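Local coordinates for NS6 protease (Murine norovirus 1, PDB 4ASH), which probably cleaves the viral polyprotein into its mature non-structural proteins, as a cysteine protease with a trypsin-like fold, at residues R10-G15 against H25-A30; F20-H25 against W153-V158; H32-K37 against L58-T63; V115-T120 against G175-E180. The protein carries 1 engineered substitution. All blocks are in the same frame, centred on the assembly; numbering follows the deposited sequence.

Contact 1. Residues R10-G15 against H25-A30; sequences RVVQFG and HVFITA
Phe27 drives the edge of its ring into the face of Phe14, and this T-shaped pair is the dense centre of the contact. CE2 of Phe27 sits 3.5 Å above the Phe14 plane, over the middle of the ring, and approaches CG of Phe14 to 3.6 Å. The centroids are 4.9 Å apart with the planes at 66°. Both phenylalanines carry CG anti to the backbone N (chi1 -176° for Phe27), which extends the two rings from their strands into the space between them. Thr29 joins from the same strand as Phe27: its CG2 lies 3.9 Å from Phe14 CE2, while its OG1, 3.8 Å from Phe14 CD2, spends its hydrogen bond on Trp18 O.

Strands 11-14 and 26-30 are not sheet neighbours. Strand 17-21 runs between them, and their axes come no closer than 9.3 Å, inclined by 56°. Such a splayed pair, bridged by side chains alone, fits the strongly coiled N-terminal barrel of a chymotrypsin-like protease, with Phe14 and Phe27 in its interior; there Phe27 also meets Trp21 and Phe42, and Phe14 meets Tyr60.

On the Val12 side the contacts are fewer, though no looser. Val12 is partly exposed and offers a single methyl, CG2, 3.5 Å from CE1 of the Phe27 ring. Two side chains of strand 11-14 start away from strand 26-30: Val11 is buried against Trp18 and Phe20, whereas Gln13 is exposed to solvent.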
# COMPACT_ATOMS: atom_id res chain seq x y z
N ARG A 10 -3.08 -5.32 -11.16
CA ARG A 10 -2.53 -5.78 -9.88
C ARG A 10 -3.31 -5.24 -8.69
O ARG A 10 -3.14 -5.73 -7.56
CB ARG A 10 -1.07 -5.31 -9.71
CG ARG A 10 -0.04 -5.88 -10.66
CD ARG A 10 1.32 -5.27 -10.32
NE ARG A 10 2.34 -5.62 -11.30
CZ ARG A 10 3.38 -6.40 -11.06
NH1 ARG A 10 3.59 -6.90 -9.84
NH2 ARG A 10 4.23 -6.66 -12.03
N VAL A 11 -4.13 -4.21 -8.92
CA VAL A 11 -4.90 -3.58 -7.86
C VAL A 11 -6.29 -4.20 -7.89
O VAL A 11 -6.99 -4.11 -8.90
CB VAL A 11 -4.98 -2.05 -8.04
CG1 VAL A 11 -5.74 -1.41 -6.87
CG2 VAL A 11 -3.58 -1.44 -8.14
N VAL A 12 -6.66 -4.89 -6.81
CA VAL A 12 -7.95 -5.57 -6.74
C VAL A 12 -8.67 -5.30 -5.42
O VAL A 12 -8.04 -4.97 -4.41
CB VAL A 12 -7.83 -7.11 -6.94
CG1 VAL A 12 -7.24 -7.43 -8.31
CG2 VAL A 12 -6.99 -7.75 -5.83
N GLN A 13 -10.00 -5.42 -5.43
CA GLN A 13 -10.75 -5.24 -4.19
C GLN A 13 -10.38 -6.33 -3.19
O GLN A 13 -10.03 -7.46 -3.55
CB GLN A 13 -12.26 -5.20 -4.47
CG GLN A 13 -12.63 -3.90 -5.13
CD GLN A 13 -14.13 -3.63 -5.16
OE1 GLN A 13 -14.74 -3.29 -4.14
NE2 GLN A 13 -14.70 -3.72 -6.35
N PHE A 14 -10.42 -5.97 -1.91
CA PHE A 14 -10.04 -6.90 -0.86
C PHE A 14 -10.64 -6.41 0.45
O PHE A 14 -10.35 -5.31 0.90
CB PHE A 14 -8.51 -6.95 -0.74
CG PHE A 14 -8.01 -8.12 0.05
CD1 PHE A 14 -8.17 -9.41 -0.43
CD2 PHE A 14 -7.38 -7.94 1.27
CE1 PHE A 14 -7.71 -10.49 0.30
CE2 PHE A 14 -6.91 -9.02 2.01
CZ PHE A 14 -7.08 -10.30 1.52
N GLY A 15 -11.49 -7.24 1.06
CA GLY A 15 -12.15 -6.84 2.28
C GLY A 15 -12.93 -5.56 2.03
O GLY A 15 -13.69 -5.46 1.07
N HIS A 25 3.15 -14.21 -6.21
CA HIS A 25 3.09 -14.88 -4.91
C HIS A 25 2.76 -13.94 -3.75
O HIS A 25 2.40 -14.39 -2.68
CB HIS A 25 4.46 -15.53 -4.58
CG HIS A 25 4.86 -16.62 -5.52
ND1 HIS A 25 4.74 -17.96 -5.21
CD2 HIS A 25 5.42 -16.58 -6.76
CE1 HIS A 25 5.18 -18.70 -6.21
NE2 HIS A 25 5.60 -17.89 -7.17
N VAL A 26 2.91 -12.63 -3.96
CA VAL A 26 2.88 -11.69 -2.83
C VAL A 26 1.81 -10.64 -3.03
O VAL A 26 1.80 -9.93 -4.03
CB VAL A 26 4.25 -11.00 -2.59
CG1 VAL A 26 4.11 -9.93 -1.50
CG2 VAL A 26 5.31 -12.01 -2.18
N PHE A 27 0.91 -10.55 -2.05
CA PHE A 27 -0.21 -9.61 -2.08
C PHE A 27 -0.16 -8.77 -0.82
O PHE A 27 -0.11 -9.31 0.29
CB PHE A 27 -1.52 -10.41 -2.15
CG PHE A 27 -2.76 -9.56 -2.29
CD1 PHE A 27 -3.10 -9.00 -3.51
CD2 PHE A 27 -3.58 -9.34 -1.19
CE1 PHE A 27 -4.24 -8.23 -3.64
CE2 PHE A 27 -4.73 -8.56 -1.32
CZ PHE A 27 -5.05 -8.01 -2.54
N ILE A 28 -0.16 -7.45 -0.99
CA ILE A 28 -0.09 -6.54 0.15
C ILE A 28 -1.37 -5.70 0.26
O ILE A 28 -2.03 -5.41 -0.74
CB ILE A 28 1.15 -5.61 0.09
CG1 ILE A 28 1.09 -4.64 -1.10
CG2 ILE A 28 2.42 -6.45 0.10
CD1 ILE A 28 2.28 -3.63 -1.13
N THR A 29 -1.72 -5.33 1.49
CA THR A 29 -2.94 -4.56 1.73
C THR A 29 -2.82 -3.82 3.06
O THR A 29 -1.82 -3.96 3.78
CB THR A 29 -4.20 -5.48 1.73
OG1 THR A 29 -5.40 -4.69 1.81
CG2 THR A 29 -4.17 -6.43 2.91
N ALA A 30 -3.84 -3.04 3.40
CA ALA A 30 -3.94 -2.40 4.69
C ALA A 30 -4.58 -3.39 5.67
O ALA A 30 -5.64 -3.94 5.39
CB ALA A 30 -4.80 -1.15 4.59

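Contact 2. Residues F20-H25 against W153-V158; sequences FWVSGH and WVVIGV
Val22 and Val155 lie across from each other with their CA atoms 7.6 Å apart, and the CA atoms of Phe20 and Val158 are 8.3 Å apart. The order of nearest residues is thus reversed between the segments, yet they do not form an antiparallel strand pair: at such a separation the backbones share no hydrogen bonds, and side chains alone fill the interval. Strand 17-21 ends at Trp21; past it the chain turns away from strand 152-162 through an ST turn, in which His25 N donates to Ser23 OG at 3.0 Å.

Val155 is the hub. With chi1 at 54° its CG1 is set between the backbone N and the carbonyl carbon, and that one methyl serves both partners: CE2 of Phe20 at 4.0 Å and CG2 of Val22 at 4.1 Å. The Phe20 ring slides past Val155 in the opposite direction. The methyl meets the ring neither squarely over its face nor at its edge. All three residues are buried, yet the spacing is that of relaxed apolar contact.

The two segments come from different sheets, consistent with the interface between the two barrels of a chymotrypsin-like protease. Ile28 of strand 26-30 is a further apolar element there, touching Phe20, Val22, Val155 and Val158, while Pro144 of strand 144-149 and Val11 of strand 11-14 also pack on Phe20.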
# COMPACT_ATOMS: atom_id res chain seq x y z
N PHE A 20 -2.71 -5.15 -3.51
CA PHE A 20 -1.82 -5.05 -4.66
C PHE A 20 -0.94 -6.27 -4.76
O PHE A 20 -0.30 -6.67 -3.77
CB PHE A 20 -0.93 -3.81 -4.50
CG PHE A 20 -0.01 -3.56 -5.67
CD1 PHE A 20 -0.51 -3.10 -6.88
CD2 PHE A 20 1.36 -3.76 -5.56
CE1 PHE A 20 0.32 -2.84 -7.95
CE2 PHE A 20 2.20 -3.50 -6.63
CZ PHE A 20 1.69 -3.05 -7.82
N TRP A 21 -0.90 -6.88 -5.95
CA TRP A 21 0.04 -7.97 -6.21
C TRP A 21 1.43 -7.46 -6.50
O TRP A 21 1.69 -6.92 -7.58
CB TRP A 21 -0.45 -8.83 -7.39
CG TRP A 21 -1.68 -9.59 -7.06
CD1 TRP A 21 -2.96 -9.24 -7.39
CD2 TRP A 21 -1.77 -10.80 -6.31
NE1 TRP A 21 -3.84 -10.18 -6.90
CE2 TRP A 21 -3.14 -11.14 -6.22
CE3 TRP A 21 -0.83 -11.62 -5.68
CZ2 TRP A 21 -3.59 -12.27 -5.54
CZ3 TRP A 21 -1.28 -12.75 -5.00
CH2 TRP A 21 -2.64 -13.06 -4.94
N VAL A 22 2.33 -7.62 -5.53
CA VAL A 22 3.73 -7.27 -5.72
C VAL A 22 4.38 -8.27 -6.68
O VAL A 22 5.27 -7.92 -7.46
CB VAL A 22 4.48 -7.27 -4.39
CG1 VAL A 22 5.97 -6.92 -4.59
CG2 VAL A 22 3.85 -6.26 -3.45
N SER A 23 3.91 -9.51 -6.62
CA SER A 23 4.38 -10.56 -7.52
C SER A 23 3.26 -11.55 -7.65
O SER A 23 2.21 -11.37 -7.06
CB SER A 23 5.59 -11.28 -6.94
OG SER A 23 5.22 -12.05 -5.80
N GLY A 24 3.48 -12.62 -8.40
CA GLY A 24 2.46 -13.65 -8.47
C GLY A 24 2.20 -14.35 -7.15
O GLY A 24 1.17 -15.03 -7.00
N HIS A 25 3.15 -14.21 -6.21
CA HIS A 25 3.09 -14.88 -4.91
C HIS A 25 2.76 -13.94 -3.75
O HIS A 25 2.40 -14.39 -2.68
CB HIS A 25 4.46 -15.53 -4.58
CG HIS A 25 4.86 -16.62 -5.52
ND1 HIS A 25 4.74 -17.96 -5.21
CD2 HIS A 25 5.42 -16.58 -6.76
CE1 HIS A 25 5.18 -18.70 -6.21
NE2 HIS A 25 5.60 -17.89 -7.17
N TRP A 153 9.66 0.72 -11.98
CA TRP A 153 8.61 1.04 -11.01
C TRP A 153 8.67 0.16 -9.77
O TRP A 153 8.75 -1.06 -9.86
CB TRP A 153 7.24 0.98 -11.67
CG TRP A 153 7.02 2.09 -12.65
CD1 TRP A 153 7.38 2.09 -13.97
CD2 TRP A 153 6.42 3.36 -12.40
NE1 TRP A 153 7.03 3.28 -14.55
CE2 TRP A 153 6.43 4.08 -13.61
CE3 TRP A 153 5.86 3.96 -11.26
CZ2 TRP A 153 5.91 5.37 -13.71
CZ3 TRP A 153 5.34 5.24 -11.37
CH2 TRP A 153 5.37 5.93 -12.59
N VAL A 154 8.63 0.79 -8.60
CA VAL A 154 8.74 0.07 -7.34
C VAL A 154 7.57 0.47 -6.45
O VAL A 154 7.01 1.55 -6.62
CB VAL A 154 10.08 0.33 -6.62
CG1 VAL A 154 11.24 0.15 -7.58
CG2 VAL A 154 10.10 1.71 -6.05
N VAL A 155 7.16 -0.42 -5.56
CA VAL A 155 6.05 -0.11 -4.67
C VAL A 155 6.61 0.16 -3.28
O VAL A 155 7.55 -0.51 -2.84
CB VAL A 155 4.92 -1.19 -4.71
CG1 VAL A 155 5.45 -2.58 -4.43
CG2 VAL A 155 3.80 -0.84 -3.75
N ILE A 156 6.08 1.18 -2.61
CA ILE A 156 6.66 1.61 -1.34
C ILE A 156 5.77 1.46 -0.12
O ILE A 156 6.22 1.61 1.02
CB ILE A 156 7.17 3.06 -1.42
CG1 ILE A 156 6.01 4.03 -1.61
CG2 ILE A 156 8.21 3.19 -2.52
CD1 ILE A 156 6.43 5.50 -1.46
N GLY A 157 4.50 1.16 -0.35
CA GLY A 157 3.56 1.06 0.75
C GLY A 157 2.14 1.04 0.25
O GLY A 157 1.90 1.04 -0.96
N VAL A 158 1.19 1.02 1.18
CA VAL A 158 -0.22 1.03 0.82
C VAL A 158 -0.97 2.16 1.52
O VAL A 158 -0.65 2.56 2.64
CB VAL A 158 -0.91 -0.32 1.15
CG1 VAL A 158 -0.30 -1.47 0.32
CG2 VAL A 158 -0.86 -0.65 2.62

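Contact 3. Residues H32-K37 against L58-T63; sequences HVAPPK and LKYYFT
The loop that leaves strand 26-30 folds back over the inner side chains of strand 57-62, where Ala34 meets Leu58 and Tyr60. The CB of Ala34 is the point of contact: it presses on the CD2 methyl of Leu58 at 3.5 Å, tighter than ordinary carbon packing, and lies 3.6 Å from OH of Tyr60. A chi1 of -168° swings the Leu58 branch away from its own amide nitrogen. Tyr60 reaches the loop only with its hydroxyl end, since the rest of its ring lies deeper, where it meets Phe14.

A water joins the two segments next to this spot. It donates to Pro35 O at 2.9 Å and lies at the edge of the Tyr60 ring, in its plane, beside OH; its spacing from that hydroxyl is implausibly short, so the second half of the bridge is doubtful in detail. Pro35 and Ala34 also touch Phe14, joining the loop to strand 11-14.

In the same loop His32 bonds through ND1 to Asp56 OD2 and touches Ala141, probably the engineered residue standing in for the nucleophilic cysteine; the His-Asp bond is consistent with the catalytic pair of a trypsin-like active site, carried by loops of the N-terminal barrel.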
# COMPACT_ATOMS: atom_id res chain seq x y z
N HIS A 32 -6.29 -2.97 8.27
CA HIS A 32 -7.63 -2.62 8.72
C HIS A 32 -8.75 -2.89 7.72
O HIS A 32 -9.92 -2.82 8.10
CB HIS A 32 -7.70 -1.17 9.24
CG HIS A 32 -7.75 -0.13 8.17
ND1 HIS A 32 -6.62 0.45 7.63
CD2 HIS A 32 -8.80 0.47 7.56
CE1 HIS A 32 -6.97 1.34 6.72
NE2 HIS A 32 -8.29 1.38 6.67
N VAL A 33 -8.42 -3.20 6.47
CA VAL A 33 -9.46 -3.50 5.49
C VAL A 33 -9.59 -4.99 5.23
O VAL A 33 -10.57 -5.45 4.65
CB VAL A 33 -9.27 -2.77 4.13
CG1 VAL A 33 -9.09 -1.27 4.32
CG2 VAL A 33 -8.11 -3.37 3.33
N ALA A 34 -8.60 -5.77 5.67
CA ALA A 34 -8.53 -7.17 5.28
C ALA A 34 -9.66 -8.00 5.87
O ALA A 34 -10.16 -7.71 6.95
CB ALA A 34 -7.18 -7.75 5.66
N PRO A 35 -10.05 -9.07 5.15
CA PRO A 35 -10.98 -10.05 5.72
C PRO A 35 -10.37 -10.62 6.99
O PRO A 35 -9.14 -10.59 7.14
CB PRO A 35 -11.04 -11.13 4.64
CG PRO A 35 -10.66 -10.45 3.38
CD PRO A 35 -9.64 -9.41 3.78
N PRO A 36 -11.21 -11.16 7.88
CA PRO A 36 -10.72 -11.72 9.14
C PRO A 36 -9.70 -12.82 8.90
O PRO A 36 -9.82 -13.59 7.94
CB PRO A 36 -11.99 -12.30 9.78
CG PRO A 36 -13.11 -11.54 9.15
CD PRO A 36 -12.67 -11.29 7.74
N LYS A 37 -8.69 -12.88 9.76
CA LYS A 37 -7.70 -13.93 9.68
C LYS A 37 -8.40 -15.28 9.63
O LYS A 37 -9.42 -15.49 10.30
CB LYS A 37 -6.75 -13.85 10.88
CG LYS A 37 -5.54 -14.75 10.78
CD LYS A 37 -4.42 -14.25 11.69
CE LYS A 37 -3.53 -15.39 12.14
NZ LYS A 37 -4.26 -16.36 13.01
N LEU A 58 -0.15 -5.27 5.80
CA LEU A 58 -0.37 -6.71 5.82
C LEU A 58 0.12 -7.36 4.52
O LEU A 58 -0.17 -6.88 3.43
CB LEU A 58 -1.87 -6.97 6.02
CG LEU A 58 -2.31 -8.39 6.33
CD1 LEU A 58 -1.71 -8.85 7.65
CD2 LEU A 58 -3.83 -8.45 6.38
N LYS A 59 0.88 -8.45 4.65
CA LYS A 59 1.42 -9.13 3.48
C LYS A 59 1.05 -10.61 3.51
O LYS A 59 1.25 -11.29 4.52
CB LYS A 59 2.95 -8.97 3.42
CG LYS A 59 3.63 -9.73 2.28
CD LYS A 59 5.05 -9.24 2.06
CE LYS A 59 5.95 -9.53 3.26
NZ LYS A 59 6.12 -10.99 3.50
N TYR A 60 0.52 -11.08 2.39
CA TYR A 60 0.21 -12.49 2.20
C TYR A 60 1.21 -13.08 1.23
O TYR A 60 1.48 -12.50 0.19
CB TYR A 60 -1.17 -12.64 1.56
CG TYR A 60 -2.31 -12.16 2.42
CD1 TYR A 60 -2.62 -10.81 2.48
CD2 TYR A 60 -3.10 -13.05 3.12
CE1 TYR A 60 -3.68 -10.36 3.25
CE2 TYR A 60 -4.16 -12.61 3.89
CZ TYR A 60 -4.45 -11.26 3.95
OH TYR A 60 -5.52 -10.81 4.70
N TYR A 61 1.77 -14.24 1.59
CA TYR A 61 2.65 -14.97 0.69
C TYR A 61 2.05 -16.33 0.34
O TYR A 61 1.76 -17.14 1.23
CB TYR A 61 4.05 -15.13 1.29
CG TYR A 61 4.89 -16.10 0.48
CD1 TYR A 61 5.50 -15.69 -0.70
CD2 TYR A 61 5.03 -17.42 0.87
CE1 TYR A 61 6.24 -16.59 -1.47
CE2 TYR A 61 5.77 -18.32 0.11
CZ TYR A 61 6.37 -17.90 -1.06
OH TYR A 61 7.12 -18.78 -1.80
N PHE A 62 1.89 -16.58 -0.95
CA PHE A 62 1.31 -17.82 -1.44
C PHE A 62 2.40 -18.73 -1.98
O PHE A 62 3.15 -18.33 -2.87
CB PHE A 62 0.28 -17.52 -2.54
CG PHE A 62 -0.90 -16.72 -2.07
CD1 PHE A 62 -0.82 -15.33 -1.98
CD2 PHE A 62 -2.09 -17.34 -1.71
CE1 PHE A 62 -1.89 -14.58 -1.54
CE2 PHE A 62 -3.16 -16.60 -1.26
CZ PHE A 62 -3.06 -15.21 -1.17
N THR A 63 2.50 -19.93 -1.43
CA THR A 63 3.49 -20.91 -1.87
C THR A 63 3.43 -21.14 -3.38
O THR A 63 4.46 -21.21 -4.06
CB THR A 63 3.30 -22.24 -1.14
OG1 THR A 63 3.33 -22.01 0.27
CG2 THR A 63 4.42 -23.20 -1.52
O HOH W 1 -7.11 -12.21 5.88

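Contact 4. Residues V115-T120 against G175-E180; sequences VVHGQT and GEPTLE
Gly175 N donates to Asn77 OD1, a bond that fixes the start of the segment, and the carbonyl of the same residue then leans on His117, with Gly175 O 3.7 Å from His117 CB. The contact itself is made mostly by the His117 imidazole and Glu176, the residue after Gly175. Glu176 lays its CG over one face of the His117 ring, 3.8 Å from the centroid and 16° off the ring normal, a CH-pi contact displaced toward the rim.

Beyond CG the glutamate chain stays extended and carries the carboxylate on across the ring, with its plane turned 30° from that of the imidazole. OE1 thereby comes to 3.3 Å from His117 CE1 and equally to 3.3 Å from His117 NE2, but it stands well above the ring plane, and the angle at NE2 is too poor for a hydrogen bond. The carboxylate therefore adds no hydrogen bond to the CH-pi contact, though its charge may somewhat favour the protonated ring. A chi1 of -51° brings the His117 ring to the Glu176 side. Pro177 barely touches that ring, its CD lying 4.3 Å from His117 ND1.

Glu176 is exposed and also touches a crystal neighbour, so its pose may owe something to the lattice. The chain that carries it leaves strand 168-172, which pairs antiparallel with strand 114-123; backbone bonds from His117 to Thr173 and from Gln119 to Ala171 hold that pairing, and strand 96-111 flanks strand 114-123 as its other antiparallel partner.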
# COMPACT_ATOMS: atom_id res chain seq x y z
N VAL A 115 -1.36 2.42 16.01
CA VAL A 115 -0.09 3.05 15.68
C VAL A 115 0.43 2.45 14.37
O VAL A 115 0.63 1.24 14.26
CB VAL A 115 0.95 2.88 16.81
CG1 VAL A 115 2.34 3.30 16.32
CG2 VAL A 115 0.55 3.69 18.04
N VAL A 116 0.63 3.31 13.37
CA VAL A 116 0.96 2.88 12.02
C VAL A 116 2.40 3.25 11.70
O VAL A 116 2.76 4.42 11.70
CB VAL A 116 0.07 3.60 10.99
CG1 VAL A 116 0.46 3.20 9.56
CG2 VAL A 116 -1.41 3.31 11.26
N HIS A 117 3.24 2.27 11.38
CA HIS A 117 4.55 2.60 10.86
C HIS A 117 4.35 2.92 9.40
O HIS A 117 3.84 2.11 8.64
CB HIS A 117 5.50 1.42 11.00
CG HIS A 117 5.53 0.85 12.38
ND1 HIS A 117 6.11 1.51 13.44
CD2 HIS A 117 5.04 -0.31 12.88
CE1 HIS A 117 5.98 0.78 14.54
NE2 HIS A 117 5.34 -0.33 14.22
N GLY A 118 4.70 4.13 8.99
CA GLY A 118 4.45 4.50 7.61
C GLY A 118 5.18 5.75 7.19
O GLY A 118 6.14 6.18 7.83
N GLN A 119 4.72 6.33 6.08
CA GLN A 119 5.34 7.51 5.54
C GLN A 119 4.25 8.52 5.24
O GLN A 119 3.22 8.18 4.66
CB GLN A 119 6.13 7.19 4.28
CG GLN A 119 7.10 8.30 3.88
CD GLN A 119 8.16 7.85 2.90
OE1 GLN A 119 8.24 6.68 2.53
NE2 GLN A 119 8.99 8.79 2.46
N THR A 120 4.47 9.76 5.65
CA THR A 120 3.50 10.80 5.34
C THR A 120 3.65 11.20 3.88
O THR A 120 4.67 10.90 3.25
CB THR A 120 3.72 12.06 6.21
OG1 THR A 120 5.01 12.60 5.92
CG2 THR A 120 3.64 11.71 7.68
N GLY A 175 8.22 -2.21 7.16
CA GLY A 175 9.25 -2.39 8.17
C GLY A 175 9.08 -1.53 9.41
O GLY A 175 8.23 -0.63 9.46
N GLU A 176 9.87 -1.84 10.43
CA GLU A 176 10.02 -0.94 11.56
C GLU A 176 11.38 -0.29 11.45
O GLU A 176 12.36 -0.93 11.04
CB GLU A 176 9.87 -1.69 12.89
CG GLU A 176 8.44 -2.03 13.21
CD GLU A 176 8.21 -2.38 14.66
OE1 GLU A 176 8.17 -1.45 15.50
OE2 GLU A 176 8.08 -3.59 14.96
N PRO A 177 11.45 0.99 11.83
CA PRO A 177 12.54 1.93 11.59
C PRO A 177 13.82 1.60 12.32
O PRO A 177 13.79 1.20 13.49
CB PRO A 177 11.98 3.25 12.14
CG PRO A 177 10.98 2.83 13.15
CD PRO A 177 10.34 1.62 12.55
N THR A 178 14.94 1.75 11.62
CA THR A 178 16.27 1.74 12.23
C THR A 178 16.87 3.13 12.09
O THR A 178 16.80 3.96 13.02
CB THR A 178 17.20 0.71 11.56
OG1 THR A 178 16.94 0.67 10.14
CG2 THR A 178 16.98 -0.68 12.14
N LEU A 179 17.44 3.40 10.92
CA LEU A 179 18.03 4.71 10.65
C LEU A 179 16.96 5.80 10.77
O LEU A 179 17.28 6.95 11.06
CB LEU A 179 18.66 4.76 9.26
CG LEU A 179 19.74 3.73 8.88
CD1 LEU A 179 20.33 4.07 7.52
CD2 LEU A 179 20.83 3.65 9.93
N GLU A 180 15.71 5.43 10.55
CA GLU A 180 14.61 6.39 10.58
C GLU A 180 13.83 6.38 11.90
O GLU A 180 12.70 6.86 11.96
CB GLU A 180 13.65 6.16 9.40
CG GLU A 180 14.25 6.52 8.05
CD GLU A 180 14.66 7.98 7.97
OE1 GLU A 180 13.81 8.86 8.24
OE2 GLU A 180 15.84 8.25 7.65

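Contact 1 and the 58-63 side of contact 3 lie on the same five-stranded antiparallel sheet, with 32-37 in the loop after strand 26-30. Their centres are 8 Å apart, and they adjoin where strands 26-30 and 57-62 pair: Phe27 O lies 2.8 Å from Tyr60 N. Contact 2, centred 9 Å from contact 1 and sharing His25 with it, leads to the seven-stranded sheet. Contact 4 lies there, its centre 21 Å from that of contact 1 and 20 Å from that of contact 3. Contact 2 spans 127 residues, with contact 3 between its segments in sequence. This division fits a two-barrel trypsin-like protease: contact 2 joins the halves, and contact 4 lays the C-terminal tail on the second.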